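PDB 6DFL: lipopolysaccharide core heptose(I) kinase RfaP from Pseudomonas aeruginosa, which phosphorylates the first heptose of the lipopolysaccharide inner core with ATP and also acts as a protein tyrosine kinase. Local coordinates for residues 28-31 with 37-40. Residues are numbered along the deposited sequence; the frame is centred on the assembly and turned at random.
Sequences KVYR and RTLR
With chi1 at -48°, Tyr-30 sets its CG anti to its carbonyl carbon and carries its ring back along the backbone of 37-40, where one edge meets the strand. Tyr-30 CD2 is 3.4 Å from Thr-38 O. Farther along the same edge, Tyr-30 CE2 lies 3.5 Å from Arg-40 N. Thr-38 places its OG1 beside its own backbone N, where the bent chain of Arg-31 crosses it, Arg-31 CD 3.5 Å from Thr-38 OG1 and the guanidinium turned edge-on to that oxygen. A long, flexible arginine can lie across a small beta-branched residue in this way. Arg-40 points the same way as the ring, its CB 3.8 Å from Tyr-30 OH; the extended chain then carries the guanidinium away to salt bridges with Glu-116 and Glu-42. Leu-39 offers its CB to Val-29 CG2 at 4.1 Å, and this buried leucine also packs on Val-50 of strand 48-53.

The backbones run roughly antiparallel and share a single bridge, Val-29 with Leu-39. Tyr-30 N donates to Thr-38 O at 2.6 Å, and Arg-40 N to Lys-28 O at 3.0 Å; the bond from Thr-38 N to Arg-31 O is weak. Segment 28-31 thus borders an outermost strand of the five-stranded sheet, consistent with the β1-β2 hairpin of a kinase N-lobe. Tyr-30 is an autophosphorylation site, unmodified here. Backbone polarity therefore supplies the directional bonds, while the Tyr-30 edge, the Val-29 to Leu-39 touch and the crossing of Arg-31 over Thr-38 add side-chain contacts.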
loop_
_atom_site.group_PDB
_atom_site.type_symbol
_atom_site.label_atom_id
_atom_site.label_comp_id
_atom_site.label_asym_id
_atom_site.label_seq_id
_atom_site.Cartn_x
_atom_site.Cartn_y
_atom_site.Cartn_z
ATOM N N LYS A 28 0.837 -8.272 27.564
ATOM C CA LYS A 28 2.188 -8.083 27.053
ATOM C C LYS A 28 2.433 -6.606 26.772
ATOM O O LYS A 28 1.842 -6.044 25.842
ATOM C CB LYS A 28 2.417 -8.920 25.793
ATOM C CG LYS A 28 3.837 -8.826 25.242
ATOM C CD LYS A 28 4.214 -10.065 24.435
ATOM C CE LYS A 28 3.283 -10.275 23.242
ATOM N NZ LYS A 28 3.612 -11.521 22.482
ATOM N N VAL A 29 3.289 -5.974 27.581
ATOM C CA VAL A 29 3.564 -4.541 27.507
ATOM C C VAL A 29 4.732 -4.292 26.558
ATOM O O VAL A 29 5.680 -5.085 26.501
ATOM C CB VAL A 29 3.854 -3.984 28.913
ATOM C CG1 VAL A 29 4.103 -2.477 28.864
ATOM C CG2 VAL A 29 2.713 -4.319 29.862
ATOM N N TYR A 30 4.672 -3.187 25.804
ATOM C CA TYR A 30 5.707 -2.857 24.823
ATOM C C TYR A 30 6.281 -1.457 25.031
ATOM O O TYR A 30 6.526 -1.039 26.170
ATOM C CB TYR A 30 5.179 -2.936 23.383
ATOM C CG TYR A 30 4.392 -4.167 23.001
ATOM C CD1 TYR A 30 5.011 -5.262 22.414
ATOM C CD2 TYR A 30 3.016 -4.211 23.173
ATOM C CE1 TYR A 30 4.281 -6.387 22.031
ATOM C CE2 TYR A 30 2.279 -5.325 22.797
ATOM C CZ TYR A 30 2.915 -6.413 22.225
ATOM O OH TYR A 30 2.177 -7.521 21.846
ATOM N N ARG A 31 6.422 -0.722 23.915
ATOM C CA ARG A 31 7.284 0.459 23.812
ATOM C C ARG A 31 6.980 1.508 24.877
ATOM O O ARG A 31 5.825 1.872 25.101
ATOM C CB ARG A 31 7.127 1.093 22.426
ATOM C CG ARG A 31 6.815 0.112 21.303
ATOM C CD ARG A 31 5.587 0.538 20.506
ATOM N NE ARG A 31 5.666 0.088 19.116
ATOM C CZ ARG A 31 4.631 0.024 18.273
ATOM N NH1 ARG A 31 4.820 -0.397 17.023
ATOM N NH2 ARG A 31 3.401 0.369 18.667
ATOM N N ARG A 37 3.219 4.368 25.905
ATOM C CA ARG A 37 3.045 2.981 26.322
ATOM C C ARG A 37 2.139 2.265 25.331
ATOM O O ARG A 37 1.146 2.839 24.871
ATOM C CB ARG A 37 2.448 2.893 27.733
ATOM C CG ARG A 37 2.591 1.532 28.399
ATOM C CD ARG A 37 2.287 1.639 29.889
ATOM N NE ARG A 37 0.884 1.384 30.187
ATOM C CZ ARG A 37 0.443 0.547 31.121
ATOM N NH1 ARG A 37 1.301 -0.126 31.893
ATOM N NH2 ARG A 37 -0.866 0.398 31.295
ATOM N N THR A 38 2.494 1.018 25.005
ATOM C CA THR A 38 1.660 0.133 24.207
ATOM C C THR A 38 1.590 -1.218 24.898
ATOM O O THR A 38 2.604 -1.711 25.392
ATOM C CB THR A 38 2.209 -0.053 22.794
ATOM O OG1 THR A 38 2.717 1.197 22.308
ATOM C CG2 THR A 38 1.108 -0.558 21.866
ATOM N N LEU A 39 0.405 -1.823 24.933
ATOM C CA LEU A 39 0.284 -3.157 25.497
ATOM C C LEU A 39 -0.870 -3.868 24.822
ATOM O O LEU A 39 -1.863 -3.241 24.464
ATOM C CB LEU A 39 0.067 -3.131 27.019
ATOM C CG LEU A 39 -1.255 -2.563 27.544
ATOM C CD1 LEU A 39 -2.140 -3.647 28.133
ATOM C CD2 LEU A 39 -1.006 -1.476 28.566
ATOM N N ARG A 40 -0.729 -5.180 24.650
ATOM C CA ARG A 40 -1.822 -6.032 24.194
ATOM C C ARG A 40 -2.611 -6.545 25.388
ATOM O O ARG A 40 -2.035 -6.911 26.420
ATOM C CB ARG A 40 -1.295 -7.216 23.383
ATOM C CG ARG A 40 -2.380 -8.157 22.908
ATOM C CD ARG A 40 -1.783 -9.223 22.011
ATOM N NE ARG A 40 -2.795 -9.989 21.296
ATOM C CZ ARG A 40 -3.501 -10.981 21.829
ATOM N NH1 ARG A 40 -3.312 -11.327 23.092
ATOM N NH2 ARG A 40 -4.402 -11.627 21.097
#